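Local atomic coordinates of sugar ABC transporter substrate-binding protein, BlMnBP1 (Bifidobacterium animalis subsp. lactis ATCC 27673, PDB entry 6I5R), a protein that binds mannobiose as the solute-binding component of an ABC transporter that probably takes up manno-oligosaccharides released from beta-mannan. Residues K108-T121 with D132-A144. Numbering follows the deposited sequence.
Sequences KSEFSNYFVPYGET and DEKAYDGQTYGIA. With ZN (zinc ion), chain H; ZN (zinc ion), chain F; ZN (zinc ion), chain J.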
ATOM      1  N   LYS A 108      12.326  -6.513  -8.252  1.00 25.98           N
ATOM      2  CA  LYS A 108      12.335  -7.897  -7.795  1.00 19.82           C
ATOM      3  C   LYS A 108      13.629  -8.588  -8.168  1.00 23.39           C
ATOM      4  O   LYS A 108      14.214  -9.316  -7.370  1.00 20.61           O
ATOM      5  CB  LYS A 108      11.180  -8.683  -8.410  1.00 22.76           C
ATOM      6  CG  LYS A 108       9.825  -8.355  -7.880  1.00 28.16           C
ATOM      7  CD  LYS A 108       8.821  -9.005  -8.792  1.00 17.31           C
ATOM      8  CE  LYS A 108       7.464  -9.099  -8.161  1.00 29.68           C
ATOM      9  NZ  LYS A 108       6.637  -9.865  -9.125  1.00 24.16           N
ATOM     10  N   SER A 109      14.071  -8.393  -9.402  1.00 23.00           N
ATOM     11  CA  SER A 109      15.289  -9.038  -9.840  1.00 22.59           C
ATOM     12  C   SER A 109      16.500  -8.625  -9.009  1.00 21.35           C
ATOM     13  O   SER A 109      17.551  -9.272  -9.117  1.00 30.37           O
ATOM     14  CB  SER A 109      15.527  -8.702 -11.307  1.00 21.91           C
ATOM     15  OG  SER A 109      15.761  -7.307 -11.417  1.00 24.78           O
ATOM     16  N   GLU A 110      16.394  -7.561  -8.201  1.00 18.79           N
ATOM     17  CA  GLU A 110      17.494  -7.141  -7.351  1.00 20.66           C
ATOM     18  C   GLU A 110      17.317  -7.573  -5.900  1.00 19.68           C
ATOM     19  O   GLU A 110      18.194  -7.294  -5.074  1.00 18.31           O
ATOM     20  CB  GLU A 110      17.674  -5.627  -7.407  1.00 18.27           C
ATOM     21  CG  GLU A 110      18.384  -5.126  -8.649  1.00 26.26           C
ATOM     22  CD  GLU A 110      18.573  -3.637  -8.626  1.00 27.61           C
ATOM     23  OE1 GLU A 110      18.524  -3.018  -9.712  1.00 37.93           O
ATOM     24  OE2 GLU A 110      18.772  -3.077  -7.524  1.00 37.50           O
ATOM     25  N   PHE A 111      16.229  -8.271  -5.571  1.00 16.39           N
ATOM     26  CA  PHE A 111      16.020  -8.692  -4.191  1.00 17.72           C
ATOM     27  C   PHE A 111      17.222  -9.457  -3.661  1.00 23.93           C
ATOM     28  O   PHE A 111      17.674  -9.235  -2.536  1.00 20.06           O
ATOM     29  CB  PHE A 111      14.777  -9.572  -4.078  1.00 19.64           C
ATOM     30  CG  PHE A 111      13.466  -8.815  -4.125  1.00 20.96           C
ATOM     31  CD1 PHE A 111      13.382  -7.456  -3.814  1.00 18.72           C
ATOM     32  CD2 PHE A 111      12.298  -9.485  -4.484  1.00 21.69           C
ATOM     33  CE1 PHE A 111      12.154  -6.788  -3.867  1.00 23.48           C
ATOM     34  CE2 PHE A 111      11.075  -8.816  -4.543  1.00 20.78           C
ATOM     35  CZ  PHE A 111      11.005  -7.483  -4.218  1.00 18.86           C
ATOM     36  N   SER A 112      17.710 -10.424  -4.435  1.00 18.34           N
ATOM     37  CA  SER A 112      18.795 -11.255  -3.937  1.00 16.39           C
ATOM     38  C   SER A 112      20.073 -10.464  -3.708  1.00 16.99           C
ATOM     39  O   SER A 112      20.976 -10.974  -3.042  1.00 28.49           O
ATOM     40  CB  SER A 112      19.070 -12.405  -4.897  1.00 19.35           C
ATOM     41  OG  SER A 112      19.554 -11.913  -6.126  1.00 22.91           O
ATOM     42  N   ASN A 113      20.191  -9.260  -4.264  1.00 16.39           N
ATOM     43  CA  ASN A 113      21.364  -8.434  -3.991  1.00 19.87           C
ATOM     44  C   ASN A 113      21.301  -7.750  -2.637  1.00 24.34           C
ATOM     45  O   ASN A 113      22.293  -7.143  -2.217  1.00 22.64           O
ATOM     46  CB  ASN A 113      21.549  -7.359  -5.060  1.00 21.34           C
ATOM     47  CG  ASN A 113      21.915  -7.949  -6.385  1.00 20.94           C
ATOM     48  OD1 ASN A 113      22.529  -9.010  -6.443  1.00 33.24           O
ATOM     49  ND2 ASN A 113      21.551  -7.276  -7.459  1.00 31.91           N
ATOM     50  N   TYR A 114      20.190  -7.851  -1.945  1.00 16.39           N
ATOM     51  CA  TYR A 114      19.953  -7.106  -0.724  1.00 21.79           C
ATOM     52  C   TYR A 114      19.364  -7.925   0.414  1.00 17.60           C
ATOM     53  O   TYR A 114      19.667  -7.625   1.573  1.00 16.39           O
ATOM     54  CB  TYR A 114      18.993  -5.930  -1.007  1.00 18.58           C
ATOM     55  CG  TYR A 114      19.512  -4.852  -1.948  1.00 21.69           C
ATOM     56  CD1 TYR A 114      20.623  -4.092  -1.605  1.00 23.03           C
ATOM     57  CD2 TYR A 114      18.866  -4.568  -3.158  1.00 25.33           C
ATOM     58  CE1 TYR A 114      21.086  -3.090  -2.429  1.00 21.72           C
ATOM     59  CE2 TYR A 114      19.354  -3.570  -4.012  1.00 22.50           C
ATOM     60  CZ  TYR A 114      20.458  -2.829  -3.624  1.00 24.43           C
ATOM     61  OH  TYR A 114      20.943  -1.827  -4.449  1.00 29.80           O
ATOM     62  N   PHE A 115      18.525  -8.927   0.140  1.00 16.39           N
ATOM     63  CA  PHE A 115      17.633  -9.478   1.137  1.00 17.75           C
ATOM     64  C   PHE A 115      17.869 -10.968   1.277  1.00 18.82           C
ATOM     65  O   PHE A 115      18.200 -11.670   0.306  1.00 16.39           O
ATOM     66  CB  PHE A 115      16.140  -9.234   0.781  1.00 16.39           C
ATOM     67  CG  PHE A 115      15.756  -7.773   0.740  1.00 16.39           C
ATOM     68  CD1 PHE A 115      15.884  -6.970   1.861  1.00 17.81           C
ATOM     69  CD2 PHE A 115      15.296  -7.207  -0.416  1.00 20.42           C
ATOM     70  CE1 PHE A 115      15.570  -5.631   1.802  1.00 16.39           C
ATOM     71  CE2 PHE A 115      14.977  -5.874  -0.473  1.00 17.55           C
ATOM     72  CZ  PHE A 115      15.130  -5.084   0.637  1.00 16.39           C
ATOM     73  N   VAL A 116      17.686 -11.433   2.502  1.00 16.39           N
ATOM     74  CA  VAL A 116      17.766 -12.867   2.806  1.00 21.13           C
ATOM     75  C   VAL A 116      16.524 -13.564   2.266  1.00 18.89           C
ATOM     76  O   VAL A 116      15.404 -13.138   2.570  1.00 16.83           O
ATOM     77  CB  VAL A 116      17.879 -13.082   4.312  1.00 18.57           C
ATOM     78  CG1 VAL A 116      17.929 -14.587   4.633  1.00 18.59           C
ATOM     79  CG2 VAL A 116      19.086 -12.352   4.875  1.00 20.13           C
ATOM     80  N   PRO A 117      16.656 -14.653   1.517  1.00 19.50           N
ATOM     81  CA  PRO A 117      15.455 -15.415   1.142  1.00 18.88           C
ATOM     82  C   PRO A 117      14.891 -16.120   2.367  1.00 24.51           C
ATOM     83  O   PRO A 117      15.628 -16.738   3.137  1.00 16.39           O
ATOM     84  CB  PRO A 117      15.968 -16.407   0.081  1.00 21.69           C
ATOM     85  CG  PRO A 117      17.440 -16.539   0.355  1.00 19.12           C
ATOM     86  CD  PRO A 117      17.901 -15.247   0.990  1.00 19.06           C
ATOM     87  N   TYR A 118      13.582 -15.960   2.580  1.00 16.39           N
ATOM     88  CA  TYR A 118      12.894 -16.663   3.650  1.00 16.39           C
ATOM     89  C   TYR A 118      12.744 -18.144   3.343  1.00 16.74           C
ATOM     90  O   TYR A 118      12.580 -18.932   4.272  1.00 16.39           O
ATOM     91  CB  TYR A 118      11.490 -16.083   3.881  1.00 21.54           C
ATOM     92  CG  TYR A 118      11.502 -14.720   4.526  1.00 16.39           C
ATOM     93  CD1 TYR A 118      11.664 -14.574   5.899  1.00 17.63           C
ATOM     94  CD2 TYR A 118      11.331 -13.577   3.764  1.00 16.39           C
ATOM     95  CE1 TYR A 118      11.677 -13.315   6.486  1.00 17.92           C
ATOM     96  CE2 TYR A 118      11.384 -12.341   4.326  1.00 18.92           C
ATOM     97  CZ  TYR A 118      11.535 -12.197   5.677  1.00 16.60           C
ATOM     98  OH  TYR A 118      11.559 -10.925   6.198  1.00 16.53           O
ATOM     99  N   GLY A 119      12.772 -18.526   2.077  1.00 16.39           N
ATOM    100  CA  GLY A 119      12.479 -19.892   1.676  1.00 19.21           C
ATOM    101  C   GLY A 119      11.881 -19.933   0.283  1.00 21.11           C
ATOM    102  O   GLY A 119      11.495 -18.919  -0.278  1.00 16.39           O
ATOM    103  N   GLU A 120      11.846 -21.140  -0.287  1.00 20.37           N
ATOM    104  CA  GLU A 120      11.191 -21.331  -1.573  1.00 19.11           C
ATOM    105  C   GLU A 120       9.788 -20.757  -1.491  1.00 16.67           C
ATOM    106  O   GLU A 120       9.071 -21.000  -0.521  1.00 21.08           O
ATOM    107  CB  GLU A 120      11.068 -22.812  -1.943  1.00 21.60           C
ATOM    108  CG  GLU A 120      12.178 -23.425  -2.791  1.00 22.04           C
ATOM    109  CD  GLU A 120      11.807 -24.842  -3.236  1.00 22.69           C
ATOM    110  OE1 GLU A 120      10.767 -25.054  -3.863  1.00 21.05           O
ATOM    111  OE2 GLU A 120      12.537 -25.785  -2.937  1.00 32.55           O
ATOM    112  N   THR A 121       9.362 -20.054  -2.540  1.00 18.13           N
ATOM    113  CA  THR A 121       8.020 -19.480  -2.522  1.00 20.72           C
ATOM    114  C   THR A 121       6.951 -20.568  -2.397  1.00 21.34           C
ATOM    115  O   THR A 121       5.959 -20.411  -1.668  1.00 16.65           O
ATOM    116  CB  THR A 121       7.791 -18.640  -3.775  1.00 18.98           C
ATOM    117  OG1 THR A 121       8.816 -17.648  -3.881  1.00 16.40           O
ATOM    118  CG2 THR A 121       6.440 -17.954  -3.722  1.00 21.82           C
ATOM    119  N   ASP A 132       4.200 -14.777  -3.074  1.00 16.39           N
ATOM    120  CA  ASP A 132       4.845 -14.483  -4.345  1.00 16.39           C
ATOM    121  C   ASP A 132       4.870 -13.000  -4.659  1.00 18.89           C
ATOM    122  O   ASP A 132       5.284 -12.615  -5.763  1.00 17.26           O
ATOM    123  CB  ASP A 132       4.134 -15.254  -5.476  1.00 21.26           C
ATOM    124  CG  ASP A 132       2.719 -14.786  -5.699  1.00 19.98           C
ATOM    125  OD1 ASP A 132       2.287 -13.831  -5.026  1.00 27.44           O
ATOM    126  OD2 ASP A 132       2.002 -15.374  -6.549  1.00 34.04           O
ATOM    127  N   GLU A 133       4.415 -12.159  -3.726  1.00 17.20           N
ATOM    128  CA  GLU A 133       4.393 -10.721  -3.970  1.00 20.29           C
ATOM    129  C   GLU A 133       5.807 -10.151  -3.978  1.00 19.71           C
ATOM    130  O   GLU A 133       6.182  -9.392  -4.878  1.00 18.68           O
ATOM    131  CB  GLU A 133       3.513 -10.048  -2.909  1.00 20.37           C
ATOM    132  CG  GLU A 133       3.317  -8.571  -3.064  1.00 16.39           C
ATOM    133  CD  GLU A 133       2.469  -8.003  -1.929  1.00 20.87           C
ATOM    134  OE1 GLU A 133       2.999  -7.914  -0.812  1.00 23.25           O
ATOM    135  OE2 GLU A 133       1.286  -7.655  -2.135  1.00 21.25           O
ATOM    136  N   LYS A 134       6.613 -10.514  -2.982  1.00 16.95           N
ATOM    137  CA  LYS A 134       8.019 -10.100  -2.930  1.00 17.55           C
ATOM    138  C   LYS A 134       8.891 -11.338  -3.094  1.00 18.90           C
ATOM    139  O   LYS A 134       9.504 -11.816  -2.151  1.00 18.94           O
ATOM    140  CB  LYS A 134       8.328  -9.378  -1.632  1.00 18.82           C
ATOM    141  CG  LYS A 134       7.359  -8.262  -1.307  1.00 21.47           C
ATOM    142  CD  LYS A 134       7.587  -7.044  -2.181  1.00 19.90           C
ATOM    143  CE  LYS A 134       6.794  -5.851  -1.698  1.00 20.23           C
ATOM    144  NZ  LYS A 134       6.962  -4.699  -2.587  1.00 22.68           N
ATOM    145  N   ALA A 135       8.908 -11.866  -4.315  1.00 24.11           N
ATOM    146  CA  ALA A 135       9.627 -13.088  -4.617  1.00 16.50           C
ATOM    147  C   ALA A 135      10.308 -12.950  -5.973  1.00 19.63           C
ATOM    148  O   ALA A 135       9.954 -12.090  -6.797  1.00 16.39           O
ATOM    149  CB  ALA A 135       8.687 -14.302  -4.577  1.00 16.39           C
ATOM    150  N   TYR A 136      11.298 -13.816  -6.192  1.00 16.39           N
ATOM    151  CA  TYR A 136      12.027 -13.788  -7.454  1.00 16.39           C
ATOM    152  C   TYR A 136      12.788 -15.093  -7.636  1.00 21.14           C
ATOM    153  O   TYR A 136      13.313 -15.651  -6.666  1.00 17.65           O
ATOM    154  CB  TYR A 136      13.033 -12.629  -7.533  1.00 18.01           C
ATOM    155  CG  TYR A 136      13.457 -12.421  -8.955  1.00 17.18           C
ATOM    156  CD1 TYR A 136      12.630 -11.749  -9.809  1.00 19.20           C
ATOM    157  CD2 TYR A 136      14.642 -12.918  -9.443  1.00 17.77           C
ATOM    158  CE1 TYR A 136      12.950 -11.561 -11.108  1.00 26.80           C
ATOM    159  CE2 TYR A 136      14.987 -12.734 -10.770  1.00 18.88           C
ATOM    160  CZ  TYR A 136      14.116 -12.058 -11.593  1.00 22.79           C
ATOM    161  OH  TYR A 136      14.375 -11.825 -12.928  1.00 36.14           O
ATOM    162  N   ASP A 137      12.930 -15.516  -8.900  1.00 17.77           N
ATOM    163  CA  ASP A 137      13.597 -16.786  -9.233  1.00 18.94           C
ATOM    164  C   ASP A 137      13.215 -17.858  -8.193  1.00 20.27           C
ATOM    165  O   ASP A 137      14.050 -18.653  -7.778  1.00 17.23           O
ATOM    166  CB  ASP A 137      15.134 -16.576  -9.364  1.00 17.06           C
ATOM    167  CG  ASP A 137      15.585 -16.293 -10.830  1.00 22.06           C
ATOM    168  OD1 ASP A 137      14.772 -16.421 -11.710  1.00 17.32           O
ATOM    169  OD2 ASP A 137      16.762 -15.979 -11.145  1.00 34.39           O
ATOM    170  N   GLY A 138      11.948 -17.884  -7.757  1.00 19.43           N
ATOM    171  CA  GLY A 138      11.411 -18.954  -6.924  1.00 16.39           C
ATOM    172  C   GLY A 138      11.645 -18.833  -5.432  1.00 21.50           C
ATOM    173  O   GLY A 138      11.360 -19.784  -4.682  1.00 16.39           O
ATOM    174  N   GLN A 139      12.176 -17.711  -4.970  1.00 19.23           N
ATOM    175  CA  GLN A 139      12.406 -17.485  -3.551  1.00 17.33           C
ATOM    176  C   GLN A 139      11.597 -16.267  -3.117  1.00 16.39           C
ATOM    177  O   GLN A 139      11.466 -15.300  -3.874  1.00 16.39           O
ATOM    178  CB  GLN A 139      13.877 -17.255  -3.256  1.00 17.09           C
ATOM    179  CG  GLN A 139      14.797 -18.400  -3.555  1.00 20.32           C
ATOM    180  CD  GLN A 139      14.716 -19.532  -2.523  1.00 20.04           C
ATOM    181  OE1 GLN A 139      14.688 -19.287  -1.327  1.00 22.93           O
ATOM    182  NE2 GLN A 139      14.713 -20.787  -2.997  1.00 26.16           N
ATOM    183  N   THR A 140      11.072 -16.330  -1.900  1.00 16.83           N
ATOM    184  CA  THR A 140      10.387 -15.215  -1.258  1.00 16.39           C
ATOM    185  C   THR A 140      11.350 -14.400  -0.388  1.00 16.87           C
ATOM    186  O   THR A 140      12.019 -14.945   0.504  1.00 16.39           O
ATOM    187  CB  THR A 140       9.232 -15.763  -0.423  1.00 19.80           C
ATOM    188  OG1 THR A 140       8.275 -16.415  -1.279  1.00 16.39           O
ATOM    189  CG2 THR A 140       8.550 -14.652   0.331  1.00 21.73           C
ATOM    190  N   TYR A 141      11.407 -13.088  -0.649  1.00 16.39           N
ATOM    191  CA  TYR A 141      12.305 -12.168   0.041  1.00 17.23           C
ATOM    192  C   TYR A 141      11.590 -11.163   0.944  1.00 16.39           C
ATOM    193  O   TYR A 141      12.259 -10.436   1.693  1.00 16.39           O
ATOM    194  CB  TYR A 141      13.149 -11.406  -0.986  1.00 19.18           C
ATOM    195  CG  TYR A 141      14.060 -12.287  -1.773  1.00 17.95           C
ATOM    196  CD1 TYR A 141      13.668 -12.851  -2.991  1.00 16.39           C
ATOM    197  CD2 TYR A 141      15.342 -12.546  -1.316  1.00 16.39           C
ATOM    198  CE1 TYR A 141      14.531 -13.641  -3.706  1.00 16.39           C
ATOM    199  CE2 TYR A 141      16.184 -13.345  -2.003  1.00 16.39           C
ATOM    200  CZ  TYR A 141      15.797 -13.880  -3.207  1.00 20.49           C
ATOM    201  OH  TYR A 141      16.691 -14.691  -3.890  1.00 16.39           O
ATOM    202  N   GLY A 142      10.272 -11.093   0.891  1.00 16.39           N
ATOM    203  CA  GLY A 142       9.527 -10.222   1.780  1.00 16.44           C
ATOM    204  C   GLY A 142       8.246 -10.884   2.237  1.00 18.03           C
ATOM    205  O   GLY A 142       7.630 -11.665   1.513  1.00 16.39           O
ATOM    206  N   ILE A 143       7.860 -10.569   3.471  1.00 16.39           N
ATOM    207  CA  ILE A 143       6.592 -10.988   4.057  1.00 16.39           C
ATOM    208  C   ILE A 143       5.789  -9.732   4.381  1.00 18.56           C
ATOM    209  O   ILE A 143       6.300  -8.816   5.030  1.00 16.39           O
ATOM    210  CB  ILE A 143       6.804 -11.830   5.328  1.00 17.10           C
ATOM    211  CG1 ILE A 143       7.714 -13.032   5.023  1.00 16.39           C
ATOM    212  CG2 ILE A 143       5.468 -12.264   5.920  1.00 21.70           C
ATOM    213  CD1 ILE A 143       7.841 -14.037   6.171  1.00 16.39           C
ATOM    214  N   ALA A 144       4.527  -9.702   3.966  1.00 16.40           N
ATOM    215  CA  ALA A 144       3.728  -8.503   4.151  1.00 16.39           C
ATOM    216  C   ALA A 144       3.447  -8.259   5.627  1.00 19.07           C
ATOM    217  O   ALA A 144       3.288  -9.196   6.409  1.00 16.39           O
ATOM    218  CB  ALA A 144       2.412  -8.623   3.378  1.00 16.39           C
TER
HETATM  219 ZN    ZN H 508      11.124 -27.087  -4.176  0.77 23.75          ZN
HETATM  220 ZN    ZN F 506      15.903 -16.089 -13.362  1.00 20.75          ZN
HETATM  221 ZN    ZN J 510      14.497  -6.407 -13.162  0.62 21.47          ZN
HETATM  222  O   HOH W   1       4.096 -11.854  -8.616  1.00 28.46           O
HETATM  223  O   HOH W   2      14.382 -10.667   3.426  1.00 16.39           O
HETATM  224  O   HOH W   3      10.408 -27.706  -2.302  1.00 31.05           O
HETATM  225  O   HOH W   4      12.257 -28.038  -3.409  1.00 32.28           O
HETATM  226  O   HOH W   5      15.616  -6.327 -14.975  1.00 16.75           O
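Tyr141 packs its ring against Phe111, Ser112, Phe115 and Pro117 of the loop 108-117. Its CB touches both Phe111 CB and Phe115 CB. CG and CD1 lie beneath Phe111 CB, which sits 3.9 Å from the ring centroid in a CH-pi contact, with CE1 also near it, while the two aromatic planes are inclined at 45°. CD2 and CE2 present their edge to Phe115 O, CD2 at 3.4 Å, and CE2 also touches Pro117 CB. CZ and OH meet Ser112 CB. Phe111 CE2 reaches the backbone of Lys134, and the Tyr136 ring, with CG anti to the backbone N (chi1 -164°), takes Ser109 CA over its face in a CH-pi contact, 3.6 Å from the Tyr136 ring centroid. Ser109 OG in turn binds zinc together with Asp107, Asp390 and Asn394. Tyr136 to Gln139 form a type I' turn, the tip of a beta-hairpin in this periplasmic-binding-protein fold, and the short, weakly bonded strand 119-120 runs antiparallel beside its second arm. Tyr118 N donates to Thr140 O (2.8 Å), and Thr140 N donates to Gly119 O (3.1 Å). Thr121 N, at the start of helix 121-124, approaches Gly138 O from above the carbonyl plane (2.9 Å). Thr121 OG1 donates to Thr140 OG1 (2.9 Å), whose hydroxyl also bonds Ala131 O. Ile143 CG1 sits over one face of Tyr118, 3.8 Å from the ring centroid.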